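Local coordinates for phosphate ABC transporter, phosphate-binding protein (Clostridium perfringens, PDB 4Q8R) that probably binds phosphate with high affinity outside the cell and delivers it to an ABC-type phosphate transporter, at residues 20-25 with 32-37; 43-48 with 209-214; 94-99 with 202-207; 105-110 with 118-123; 162-167 with 180-185. One frame throughout, in Å; residues are numbered along the deposited sequence.

From the N terminus, interaction 1 closes first, a short loop between a helix and the next strand of a beta-alpha-beta unit. Interaction 2 opens on the helix that follows, 41-50, and closes only at the far end of strand 205-213, so that it encloses the remaining three. Interaction 3, nested within it, joins helix 96-103 to the residues that lead into the same strand. Interactions 4 and 5 lie in series inside interaction 3 and touch each other, V123 packing on L162 and V121 on N166. Interactions 1 and 2 lie across the centre of the chain from 3 and 4, and strand 205-213 runs between the two sides.

Interaction 1: 20-25 with 32-37; sequences AEAEAF and VSIEIN
A22 and I34 mark the closest backbone approach, their CA atoms 6.2 Å apart, where helix segment 20-25 runs over strand 34-37 almost antiparallel to it (169°), with the two axes 9.3 Å apart. The small A22 side chain lets the helix come down on the strand: its CB meets I34 CB at 3.8 Å, and both branches of that isoleucine, CG1 and CG2, spread round the same methyl. I36, two residues further along the strand and on the same face, reaches back toward the helix with the end of its chain, placing CD1 4.0 Å from A22 CB. The contact thus ties together the second and third elements of a beta-alpha-beta unit formed by strand 6-10, helix 15-28 and strand 34-38, in which the two strands pair in parallel and the helix lies over them. Toward the C-terminal end of the helix segment the job passes to F25. With CG anti to the backbone N (chi1 -174°), its ring extends toward V32, whose CG1 meets the ring at its edge and in its plane, 3.9 Å from CE2. I34 CG1 approaches the ring obliquely and at longer range, 4.4 Å from CD2. F25 also meets the ring of F224 from helix 219-229, while V32 and I34 rest on V6 of strand 6-10, the parallel neighbour in the sheet.

Interaction 2: 43-48 with 209-214; sequences AGIKNA and LAVYKE
The methyl group of A48 sits against V211, with its CB 4.0 Å from V211 O and 4.1 Å from V211 CG2. With CG1 of the valine anti to the carbonyl carbon (chi1 -56°), CG2 falls between the backbone N and the carbonyl carbon and faces the helix. I45, one turn earlier, adds a looser touch from CG1 to the same methyl at 4.5 Å. Beside this apolar patch the extended chain of K213 runs past the backbone of the helix: CG is 4.0 Å from A48 O, with CD and CE at similar range. The lysine ends in a hydrogen bond from NZ to the carbonyl O of M49, so its aliphatic part runs past A48 O and its charged end is held by the residue after A48. The segments run roughly parallel, their axes 24° apart and 8.3 Å from each other. A zinc ion lies about 7 Å from the V211 side chain. Strand 205-213 is flanked in the sheet by two antiparallel partners, V211 pairing with G56 of strand 55-58 and A210 with V74 of strand 71-86; helix 41-50 packs on this part of the sheet, where I45 also touches A58 and L71.

Interaction 3: 94-99 with 202-207; sequences LTLVQI and YKVSRP
L96 turns its CG anti to the carbonyl carbon (chi1 -76°), and with chi2 also anti for CD1 the forked end of the leucine projects from the first turn of the helix; V204 answers with CG2, the branch that lies beside its backbone N. The two side chains run alongside one another, pointing opposite ways, and L96 CD2 comes to rest 3.9 Å from V204 CG2. The other methyl, CD1, borders K203 at a longer 4.5 Å from its CB. K203 then leads its amino group away to the carbonyl O of K200, so this lysine offers only the base of its chain to the leucine. The contact is small and entirely apolar.

L96 is the first residue of its helix, whose start is capped. T95 is the N-cap and forms a capping box with Q98: Q98 N donates to T95 OG1 at 3.0 Å, and T95 N donates to Q98 OE1 at 2.9 Å. The second bond is nearly straight, with an N-H...O angle of 168°, and uses a lone pair in the plane of the amide carbonyl. L96 N is bound in turn by D188 OD1, so two amides of the first turn, L96 N and Q98 N, are met by side-chain oxygens.

V204 lies where the chain enters strand 205-213, which pairs with strand 71-86; its side chain also packs on I81 of that strand and on I138 of helix 130-139. Helix 96-103 approaches the same helix through I99, which touches F135 and V139, so the leucine-valine pair lies beside a shared boundary of both helices and the sheet.

Interaction 4: 105-110 with 118-123; sequences GKITNW and APIVVV
A single antiparallel beta bridge, with N109 and P119 as its non-hydrogen-bonded pair, closes the loop that leads from helix 96-103 into strand 121-125. Two backbone bonds flank the pair: I120 N donates to T108 O at 3.0 Å, and W110 N donates to A118 O at 2.9 Å. A water donates to both T108 O and I120 O, giving T108 O a second bond beyond the bridge. N109 holds its CG anti to the backbone N (chi1 -174°), which folds the amide back over A118; OD1 receives A118 N at 3.2 Å, but the donor stands above the carbonyl plane and the bond is bent to 139°. The same amide is tied within the loop to K111 N and D117 OD1. Helix 96-103 ends just before this loop, in a Schellman motif with G105 at positive phi. I120 packs between I107 and W110. Its CG1 sits over one face of the W110 indole as a CH-pi contact, 3.6 Å from the centroid of the five-membered ring, and the two side chains cross at about a right angle. Its CD1 reaches I107 CG2 at 3.8 Å. W110 NE1 is bonded to N168 O, which fixes the indole's turn, whereas P119 O is buried here with no partner in the model.

Interaction 5: 162-167 with 180-185; sequences LVQGNE and DSVSAV
Q164 and V182 form the close-packed part of this contact: CG of the glutamine lies 3.7 Å from V182 CG1, the two side chains crossing obliquely. The same valine methyl also meets V163 CG1, at 4.2 Å, so CG1 of V182 is flanked by two successive residues of the helix end. Beyond its CG the glutamine chain stays extended (chi2 169°) and carries its amide past the valine to S181. There NE2 donates to S181 OG at 2.7 Å with an angle of 162°, the hydroxyl lying close to the amide plane. S181 OG has a second bond, to D179 OD1, so the hydroxyl is gripped by two side chains, Q164 and D179. Helix 156-164 here packs against V182 of strand 182-187, which pairs antiparallel with strand 71-86 through S183 and T85; V163 also packs on I84 of that strand, and its carbonyl O is bonded to H86 ND1. The polar bridge between Q164 and S181 lies on the more open side of the contact, where the helix ends in weak bonds, from G165 N to L162 O and from N166 N to V163 O, and G165, E167 and, on the other side, D180 are exposed to solvent.

Interaction 1: 20-25 with 32-37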
# COMPACT_ATOMS: atom_id res chain seq x y z
N ALA A 20 -14.58 -2.10 -3.38
CA ALA A 20 -15.25 -3.41 -3.50
C ALA A 20 -16.12 -3.67 -2.29
O ALA A 20 -17.28 -4.19 -2.41
CB ALA A 20 -14.20 -4.50 -3.65
N GLU A 21 -15.62 -3.33 -1.13
CA GLU A 21 -16.38 -3.44 0.11
C GLU A 21 -17.64 -2.61 0.07
O GLU A 21 -18.74 -3.09 0.46
CB GLU A 21 -15.55 -3.12 1.36
CG GLU A 21 -14.31 -3.98 1.61
CD GLU A 21 -14.60 -5.40 2.14
OE1 GLU A 21 -15.79 -5.77 2.33
OE2 GLU A 21 -13.60 -6.14 2.33
N ALA A 22 -17.51 -1.37 -0.41
CA ALA A 22 -18.63 -0.48 -0.46
C ALA A 22 -19.70 -1.01 -1.39
O ALA A 22 -20.89 -0.91 -1.10
CB ALA A 22 -18.18 0.96 -0.85
N GLU A 23 -19.32 -1.55 -2.52
CA GLU A 23 -20.35 -1.94 -3.47
C GLU A 23 -21.09 -3.13 -2.91
O GLU A 23 -22.31 -3.29 -3.12
CB GLU A 23 -19.76 -2.27 -4.85
CG GLU A 23 -19.09 -1.07 -5.57
CD GLU A 23 -19.85 0.28 -5.51
OE1 GLU A 23 -19.23 1.41 -5.50
OE2 GLU A 23 -21.05 0.28 -5.49
N ALA A 24 -20.38 -4.01 -2.24
CA ALA A 24 -21.04 -5.22 -1.70
C ALA A 24 -21.95 -4.81 -0.53
O ALA A 24 -23.06 -5.36 -0.37
CB ALA A 24 -20.03 -6.25 -1.28
N PHE A 25 -21.48 -3.90 0.32
CA PHE A 25 -22.26 -3.40 1.42
C PHE A 25 -23.56 -2.71 0.97
O PHE A 25 -24.60 -2.74 1.74
CB PHE A 25 -21.38 -2.42 2.22
CG PHE A 25 -22.00 -1.92 3.48
CD1 PHE A 25 -22.25 -2.80 4.56
CD2 PHE A 25 -22.27 -0.55 3.65
CE1 PHE A 25 -22.80 -2.32 5.75
CE2 PHE A 25 -22.80 -0.07 4.83
CZ PHE A 25 -23.07 -0.95 5.89
N VAL A 32 -27.41 3.28 3.03
CA VAL A 32 -26.14 3.92 3.35
C VAL A 32 -25.34 4.21 2.06
O VAL A 32 -25.39 3.47 1.08
CB VAL A 32 -25.34 3.07 4.37
CG1 VAL A 32 -23.95 3.65 4.61
CG2 VAL A 32 -26.08 2.97 5.70
N SER A 33 -24.65 5.34 2.07
CA SER A 33 -23.71 5.65 1.01
C SER A 33 -22.32 5.86 1.61
O SER A 33 -22.14 6.55 2.68
CB SER A 33 -24.17 6.86 0.22
OG SER A 33 -25.51 6.69 -0.25
N ILE A 34 -21.36 5.24 0.95
CA ILE A 34 -19.98 5.30 1.37
C ILE A 34 -19.24 6.15 0.36
O ILE A 34 -19.27 5.87 -0.84
CB ILE A 34 -19.28 3.90 1.36
CG1 ILE A 34 -20.03 2.93 2.23
CG2 ILE A 34 -17.87 4.01 1.87
CD1 ILE A 34 -20.18 3.33 3.62
N GLU A 35 -18.54 7.16 0.85
CA GLU A 35 -17.79 8.14 -0.01
C GLU A 35 -16.29 7.88 0.23
O GLU A 35 -15.83 8.02 1.34
CB GLU A 35 -18.16 9.56 0.31
CG GLU A 35 -19.62 9.89 -0.02
CD GLU A 35 -20.20 11.13 0.68
OE1 GLU A 35 -21.38 11.42 0.46
OE2 GLU A 35 -19.50 11.82 1.45
N ILE A 36 -15.52 7.53 -0.81
CA ILE A 36 -14.15 7.15 -0.68
C ILE A 36 -13.28 8.10 -1.49
O ILE A 36 -13.48 8.21 -2.71
CB ILE A 36 -13.88 5.70 -1.20
CG1 ILE A 36 -14.77 4.71 -0.43
CG2 ILE A 36 -12.43 5.29 -1.07
CD1 ILE A 36 -15.02 3.42 -1.16
N ASN A 37 -12.32 8.78 -0.84
CA ASN A 37 -11.37 9.66 -1.52
C ASN A 37 -9.95 9.19 -1.26
O ASN A 37 -9.51 9.06 -0.12
CB ASN A 37 -11.57 11.04 -0.92
CG ASN A 37 -10.89 12.10 -1.70
OD1 ASN A 37 -10.48 11.90 -2.87
ND2 ASN A 37 -10.70 13.25 -1.06

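Interaction 2: 43-48 with 209-214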
# COMPACT_ATOMS: atom_id res chain seq x y z
N ALA A 43 -2.66 11.79 4.73
CA ALA A 43 -3.73 12.76 4.61
C ALA A 43 -5.06 12.18 5.12
O ALA A 43 -5.89 12.89 5.68
CB ALA A 43 -3.86 13.23 3.19
N GLY A 44 -5.30 10.91 4.87
CA GLY A 44 -6.54 10.34 5.39
C GLY A 44 -6.55 10.27 6.93
O GLY A 44 -7.55 10.53 7.55
N ILE A 45 -5.42 9.93 7.52
CA ILE A 45 -5.26 9.90 8.97
C ILE A 45 -5.50 11.28 9.53
O ILE A 45 -6.24 11.44 10.55
CB ILE A 45 -3.90 9.38 9.41
CG1 ILE A 45 -3.74 7.88 9.08
CG2 ILE A 45 -3.68 9.58 10.89
CD1 ILE A 45 -2.31 7.40 9.09
N LYS A 46 -4.90 12.28 8.92
CA LYS A 46 -5.14 13.66 9.36
C LYS A 46 -6.59 14.10 9.20
O LYS A 46 -7.15 14.81 10.11
CB LYS A 46 -4.26 14.58 8.52
CG LYS A 46 -4.41 16.02 8.89
CD LYS A 46 -3.94 16.22 10.31
CE LYS A 46 -2.44 16.40 10.48
NZ LYS A 46 -2.46 17.46 11.48
N ASN A 47 -7.25 13.67 8.12
CA ASN A 47 -8.67 13.96 7.97
C ASN A 47 -9.52 13.30 9.09
O ASN A 47 -10.48 13.91 9.62
CB ASN A 47 -9.20 13.51 6.63
CG ASN A 47 -8.85 14.47 5.51
OD1 ASN A 47 -8.50 15.64 5.76
ND2 ASN A 47 -8.99 14.00 4.27
N ALA A 48 -9.15 12.10 9.49
CA ALA A 48 -9.82 11.47 10.63
C ALA A 48 -9.53 12.19 11.96
O ALA A 48 -10.44 12.37 12.75
CB ALA A 48 -9.47 9.98 10.72
N LEU A 209 -5.47 -0.36 7.91
CA LEU A 209 -6.23 0.12 9.06
C LEU A 209 -7.35 1.02 8.65
O LEU A 209 -7.20 1.87 7.73
CB LEU A 209 -5.34 0.88 10.06
CG LEU A 209 -4.09 0.22 10.58
CD1 LEU A 209 -3.29 1.20 11.43
CD2 LEU A 209 -4.43 -1.07 11.32
N ALA A 210 -8.50 0.85 9.31
CA ALA A 210 -9.55 1.83 9.34
C ALA A 210 -9.39 2.52 10.71
O ALA A 210 -9.30 1.81 11.75
CB ALA A 210 -10.89 1.11 9.29
N VAL A 211 -9.32 3.86 10.72
CA VAL A 211 -9.10 4.63 11.88
C VAL A 211 -10.20 5.68 12.02
O VAL A 211 -10.74 6.18 11.04
CB VAL A 211 -7.69 5.30 11.95
CG1 VAL A 211 -6.60 4.26 11.80
CG2 VAL A 211 -7.54 6.42 10.90
N TYR A 212 -10.57 5.95 13.26
CA TYR A 212 -11.73 6.79 13.54
C TYR A 212 -11.65 7.25 15.00
O TYR A 212 -11.00 6.64 15.84
CB TYR A 212 -13.04 6.03 13.28
CG TYR A 212 -13.21 4.80 14.11
CD1 TYR A 212 -13.77 4.87 15.40
CD2 TYR A 212 -12.80 3.56 13.63
CE1 TYR A 212 -13.93 3.75 16.16
CE2 TYR A 212 -12.98 2.39 14.40
CZ TYR A 212 -13.54 2.50 15.67
OH TYR A 212 -13.70 1.42 16.48
N LYS A 213 -12.33 8.35 15.27
CA LYS A 213 -12.63 8.77 16.62
C LYS A 213 -14.00 8.18 17.05
O LYS A 213 -14.98 8.23 16.29
CB LYS A 213 -12.69 10.27 16.67
CG LYS A 213 -11.40 10.96 16.35
CD LYS A 213 -11.68 12.40 16.67
CE LYS A 213 -10.45 13.20 16.85
NZ LYS A 213 -10.92 14.59 16.65
N GLU A 214 -14.05 7.62 18.24
CA GLU A 214 -15.30 7.00 18.73
C GLU A 214 -16.45 8.00 18.70
O GLU A 214 -17.61 7.61 18.43
CB GLU A 214 -15.12 6.42 20.14
CG GLU A 214 -16.22 5.41 20.54
CD GLU A 214 -16.16 4.08 19.77
OE1 GLU A 214 -15.11 3.40 19.84
OE2 GLU A 214 -17.17 3.71 19.09

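Interaction 3: 94-99 with 202-207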
# COMPACT_ATOMS: atom_id res chain seq x y z
N LEU A 94 15.66 -10.04 -5.87
CA LEU A 94 16.55 -9.11 -5.18
C LEU A 94 16.54 -9.36 -3.69
O LEU A 94 15.48 -9.70 -3.13
CB LEU A 94 16.11 -7.66 -5.46
CG LEU A 94 16.24 -7.14 -6.91
CD1 LEU A 94 15.60 -5.80 -7.11
CD2 LEU A 94 17.72 -7.08 -7.28
N THR A 95 17.66 -9.18 -3.02
CA THR A 95 17.73 -9.23 -1.55
C THR A 95 17.29 -7.83 -1.01
O THR A 95 17.33 -6.81 -1.74
CB THR A 95 19.12 -9.56 -1.08
OG1 THR A 95 19.99 -8.45 -1.43
CG2 THR A 95 19.58 -10.91 -1.66
N LEU A 96 16.89 -7.75 0.26
CA LEU A 96 16.51 -6.48 0.80
C LEU A 96 17.65 -5.48 0.72
O LEU A 96 17.41 -4.30 0.45
CB LEU A 96 16.01 -6.57 2.23
CG LEU A 96 14.61 -7.11 2.48
CD1 LEU A 96 14.39 -7.14 3.98
CD2 LEU A 96 13.57 -6.24 1.82
N VAL A 97 18.86 -5.93 0.95
CA VAL A 97 20.01 -5.03 0.89
C VAL A 97 20.29 -4.56 -0.53
O VAL A 97 20.71 -3.38 -0.74
CB VAL A 97 21.21 -5.57 1.62
CG1 VAL A 97 21.90 -6.76 0.93
CG2 VAL A 97 22.23 -4.41 1.90
N GLN A 98 20.09 -5.45 -1.55
CA GLN A 98 20.16 -4.94 -2.93
C GLN A 98 19.13 -3.84 -3.15
O GLN A 98 19.41 -2.80 -3.78
CB GLN A 98 19.95 -6.03 -3.96
CG GLN A 98 21.16 -6.93 -4.09
CD GLN A 98 20.88 -8.10 -5.02
OE1 GLN A 98 19.89 -8.77 -4.84
NE2 GLN A 98 21.79 -8.38 -5.90
N ILE A 99 17.90 -4.01 -2.63
CA ILE A 99 16.85 -3.03 -2.81
C ILE A 99 17.28 -1.68 -2.13
O ILE A 99 17.09 -0.61 -2.69
CB ILE A 99 15.50 -3.55 -2.28
CG1 ILE A 99 15.07 -4.72 -3.14
CG2 ILE A 99 14.41 -2.48 -2.35
CD1 ILE A 99 14.05 -5.63 -2.48
N TYR A 202 7.77 -13.90 2.96
CA TYR A 202 7.87 -12.65 2.21
C TYR A 202 7.85 -11.48 3.19
O TYR A 202 6.87 -11.29 3.87
CB TYR A 202 6.70 -12.50 1.17
CG TYR A 202 6.96 -11.30 0.23
CD1 TYR A 202 7.73 -11.43 -0.91
CD2 TYR A 202 6.45 -10.02 0.54
CE1 TYR A 202 7.99 -10.33 -1.71
CE2 TYR A 202 6.65 -8.92 -0.30
CZ TYR A 202 7.43 -9.09 -1.42
OH TYR A 202 7.67 -8.02 -2.25
N LYS A 203 8.93 -10.68 3.22
CA LYS A 203 9.23 -9.85 4.33
C LYS A 203 8.64 -8.46 4.24
O LYS A 203 8.63 -7.72 5.23
CB LYS A 203 10.78 -9.78 4.48
CG LYS A 203 11.48 -11.06 4.97
CD LYS A 203 10.86 -11.59 6.27
CE LYS A 203 11.49 -12.91 6.68
NZ LYS A 203 10.62 -13.66 7.63
N VAL A 204 8.16 -8.05 3.07
CA VAL A 204 7.72 -6.68 2.92
C VAL A 204 6.19 -6.63 2.95
O VAL A 204 5.49 -6.92 1.97
CB VAL A 204 8.25 -6.02 1.63
CG1 VAL A 204 8.25 -4.49 1.81
CG2 VAL A 204 9.69 -6.45 1.30
N SER A 205 5.66 -6.23 4.10
CA SER A 205 4.22 -6.23 4.31
C SER A 205 3.83 -5.26 5.41
O SER A 205 4.67 -4.82 6.18
CB SER A 205 3.77 -7.67 4.66
OG SER A 205 4.25 -8.09 5.90
N ARG A 206 2.53 -4.97 5.51
CA ARG A 206 2.06 -3.94 6.42
C ARG A 206 0.53 -4.10 6.62
O ARG A 206 -0.13 -4.79 5.82
CB ARG A 206 2.45 -2.52 5.93
CG ARG A 206 2.42 -2.32 4.44
CD ARG A 206 0.97 -2.32 3.93
NE ARG A 206 0.85 -2.13 2.49
CZ ARG A 206 1.03 -0.99 1.86
NH1 ARG A 206 0.88 -0.96 0.57
NH2 ARG A 206 1.40 0.13 2.54
N PRO A 207 -0.00 -3.55 7.71
CA PRO A 207 -1.48 -3.61 7.88
C PRO A 207 -2.22 -2.59 7.02
O PRO A 207 -1.69 -1.53 6.65
CB PRO A 207 -1.67 -3.24 9.36
CG PRO A 207 -0.53 -2.24 9.63
CD PRO A 207 0.64 -2.89 8.86

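Interaction 4: 105-110 with 118-123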
# COMPACT_ATOMS: atom_id res chain seq x y z
N GLY A 105 20.83 4.92 -4.00
CA GLY A 105 21.69 5.36 -5.10
C GLY A 105 23.08 4.74 -5.11
O GLY A 105 23.96 5.20 -5.85
N LYS A 106 23.33 3.72 -4.30
CA LYS A 106 24.60 3.03 -4.34
C LYS A 106 24.77 2.22 -5.62
O LYS A 106 25.82 2.22 -6.29
CB LYS A 106 24.78 2.19 -3.11
CG LYS A 106 26.15 1.60 -3.00
CD LYS A 106 26.11 0.44 -2.06
CE LYS A 106 26.06 0.96 -0.64
NZ LYS A 106 27.20 1.89 -0.45
N ILE A 107 23.69 1.54 -5.98
CA ILE A 107 23.61 0.80 -7.25
C ILE A 107 22.77 1.60 -8.21
O ILE A 107 21.60 1.92 -7.93
CB ILE A 107 23.05 -0.63 -6.98
CG1 ILE A 107 24.09 -1.45 -6.23
CG2 ILE A 107 22.52 -1.27 -8.24
CD1 ILE A 107 23.68 -2.90 -5.94
N THR A 108 23.29 1.89 -9.41
CA THR A 108 22.65 2.76 -10.34
C THR A 108 22.40 2.20 -11.75
O THR A 108 21.81 2.89 -12.58
CB THR A 108 23.51 4.06 -10.50
OG1 THR A 108 24.81 3.69 -10.94
CG2 THR A 108 23.62 4.79 -9.17
N ASN A 109 22.92 1.00 -12.03
CA ASN A 109 22.82 0.39 -13.36
C ASN A 109 22.35 -1.05 -13.15
O ASN A 109 22.85 -1.70 -12.21
CB ASN A 109 24.19 0.42 -14.07
CG ASN A 109 24.12 -0.06 -15.51
OD1 ASN A 109 23.85 -1.23 -15.80
ND2 ASN A 109 24.31 0.84 -16.42
N TRP A 110 21.41 -1.54 -13.97
CA TRP A 110 20.90 -2.86 -13.78
C TRP A 110 21.95 -3.95 -13.90
O TRP A 110 21.79 -5.04 -13.32
CB TRP A 110 19.75 -3.13 -14.76
CG TRP A 110 18.48 -2.39 -14.45
CD1 TRP A 110 18.02 -1.25 -15.02
CD2 TRP A 110 17.49 -2.81 -13.47
NE1 TRP A 110 16.81 -0.92 -14.45
CE2 TRP A 110 16.49 -1.85 -13.48
CE3 TRP A 110 17.41 -3.89 -12.59
CZ2 TRP A 110 15.35 -1.97 -12.66
CZ3 TRP A 110 16.32 -4.01 -11.81
CH2 TRP A 110 15.32 -3.03 -11.79
N ALA A 118 21.98 -0.74 -18.31
CA ALA A 118 21.03 0.34 -18.43
C ALA A 118 20.90 1.03 -17.08
O ALA A 118 20.93 0.37 -16.05
CB ALA A 118 19.69 -0.14 -18.86
N PRO A 119 20.75 2.34 -17.09
CA PRO A 119 20.50 3.05 -15.78
C PRO A 119 19.20 2.58 -15.14
O PRO A 119 18.20 2.36 -15.83
CB PRO A 119 20.40 4.52 -16.18
CG PRO A 119 20.14 4.54 -17.63
CD PRO A 119 20.66 3.26 -18.24
N ILE A 120 19.16 2.51 -13.84
CA ILE A 120 17.97 2.21 -13.11
C ILE A 120 17.17 3.50 -12.92
O ILE A 120 17.75 4.52 -12.53
CB ILE A 120 18.27 1.59 -11.72
CG1 ILE A 120 19.12 0.33 -11.83
CG2 ILE A 120 16.98 1.34 -10.91
CD1 ILE A 120 19.63 -0.22 -10.55
N VAL A 121 15.88 3.47 -13.25
CA VAL A 121 15.00 4.60 -13.02
C VAL A 121 14.29 4.24 -11.72
O VAL A 121 13.34 3.43 -11.69
CB VAL A 121 14.05 4.86 -14.20
CG1 VAL A 121 13.02 5.96 -13.89
CG2 VAL A 121 14.86 5.20 -15.47
N VAL A 122 14.72 4.85 -10.65
CA VAL A 122 14.18 4.60 -9.30
C VAL A 122 12.92 5.41 -9.12
O VAL A 122 12.91 6.63 -9.31
CB VAL A 122 15.22 4.95 -8.18
CG1 VAL A 122 14.64 4.73 -6.82
CG2 VAL A 122 16.49 4.17 -8.33
N VAL A 123 11.83 4.74 -8.72
CA VAL A 123 10.57 5.39 -8.49
C VAL A 123 10.13 5.21 -7.05
O VAL A 123 10.06 4.09 -6.54
CB VAL A 123 9.43 4.95 -9.49
CG1 VAL A 123 8.24 5.88 -9.40
CG2 VAL A 123 9.95 4.87 -10.91
O HOH W 1 20.27 5.19 -12.01

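Interaction 5: 162-167 with 180-185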
# COMPACT_ATOMS: atom_id res chain seq x y z
N LEU A 162 4.10 4.53 -14.26
CA LEU A 162 5.50 4.85 -14.58
C LEU A 162 6.33 3.60 -14.95
O LEU A 162 7.08 3.57 -15.97
CB LEU A 162 6.14 5.70 -13.47
CG LEU A 162 7.25 6.64 -13.92
CD1 LEU A 162 6.77 7.53 -15.04
CD2 LEU A 162 7.80 7.44 -12.75
N VAL A 163 6.18 2.57 -14.14
CA VAL A 163 6.88 1.31 -14.32
C VAL A 163 6.40 0.67 -15.64
O VAL A 163 7.21 0.19 -16.45
CB VAL A 163 6.74 0.40 -13.12
CG1 VAL A 163 7.31 -0.99 -13.41
CG2 VAL A 163 7.40 0.99 -11.89
N GLN A 164 5.09 0.72 -15.89
CA GLN A 164 4.55 0.23 -17.14
C GLN A 164 5.15 0.94 -18.35
O GLN A 164 5.21 0.35 -19.43
CB GLN A 164 3.05 0.38 -17.27
CG GLN A 164 2.28 -0.57 -16.39
CD GLN A 164 0.78 -0.22 -16.33
OE1 GLN A 164 0.40 0.96 -16.41
NE2 GLN A 164 -0.08 -1.24 -16.22
N GLY A 165 5.55 2.20 -18.17
CA GLY A 165 6.01 3.03 -19.26
C GLY A 165 7.51 3.12 -19.48
O GLY A 165 7.95 3.84 -20.40
N ASN A 166 8.27 2.44 -18.65
CA ASN A 166 9.73 2.58 -18.68
C ASN A 166 10.41 1.27 -18.41
O ASN A 166 10.38 0.75 -17.30
CB ASN A 166 10.22 3.63 -17.67
CG ASN A 166 11.73 4.05 -17.91
OD1 ASN A 166 12.59 3.20 -18.09
ND2 ASN A 166 12.03 5.36 -17.85
N GLU A 167 11.07 0.73 -19.44
CA GLU A 167 11.78 -0.51 -19.31
C GLU A 167 12.73 -0.62 -18.13
O GLU A 167 12.97 -1.72 -17.60
CB GLU A 167 12.59 -0.88 -20.62
CG GLU A 167 11.69 -1.11 -21.81
CD GLU A 167 12.44 -1.49 -23.04
OE1 GLU A 167 13.66 -1.51 -23.00
OE2 GLU A 167 11.83 -1.80 -24.04
N ASP A 180 -0.61 -8.75 -14.59
CA ASP A 180 0.30 -9.20 -15.65
C ASP A 180 1.03 -8.14 -16.44
O ASP A 180 1.88 -8.49 -17.24
CB ASP A 180 -0.40 -10.09 -16.65
CG ASP A 180 -0.99 -11.34 -16.01
OD1 ASP A 180 -0.53 -11.73 -14.91
OD2 ASP A 180 -1.92 -11.91 -16.60
N SER A 181 0.74 -6.88 -16.22
CA SER A 181 1.34 -5.80 -16.97
C SER A 181 2.71 -5.38 -16.43
O SER A 181 3.39 -4.64 -17.09
CB SER A 181 0.41 -4.57 -16.99
OG SER A 181 0.40 -3.90 -15.75
N VAL A 182 3.04 -5.84 -15.23
CA VAL A 182 4.29 -5.54 -14.53
C VAL A 182 4.79 -6.83 -13.88
O VAL A 182 4.08 -7.85 -13.87
CB VAL A 182 4.11 -4.42 -13.46
CG1 VAL A 182 3.73 -3.08 -14.11
CG2 VAL A 182 3.11 -4.79 -12.40
N SER A 183 6.04 -6.84 -13.44
CA SER A 183 6.66 -8.00 -12.81
C SER A 183 7.06 -7.72 -11.37
O SER A 183 7.88 -6.82 -11.11
CB SER A 183 7.91 -8.41 -13.59
OG SER A 183 7.50 -8.89 -14.86
N ALA A 184 6.51 -8.47 -10.42
CA ALA A 184 6.96 -8.35 -9.03
C ALA A 184 8.19 -9.25 -8.86
O ALA A 184 8.13 -10.42 -9.19
CB ALA A 184 5.88 -8.78 -8.08
N VAL A 185 9.30 -8.71 -8.38
CA VAL A 185 10.49 -9.49 -8.14
C VAL A 185 10.34 -10.39 -6.92
O VAL A 185 9.57 -10.07 -6.04
CB VAL A 185 11.77 -8.61 -7.99
CG1 VAL A 185 11.95 -7.70 -9.19
CG2 VAL A 185 11.73 -7.79 -6.72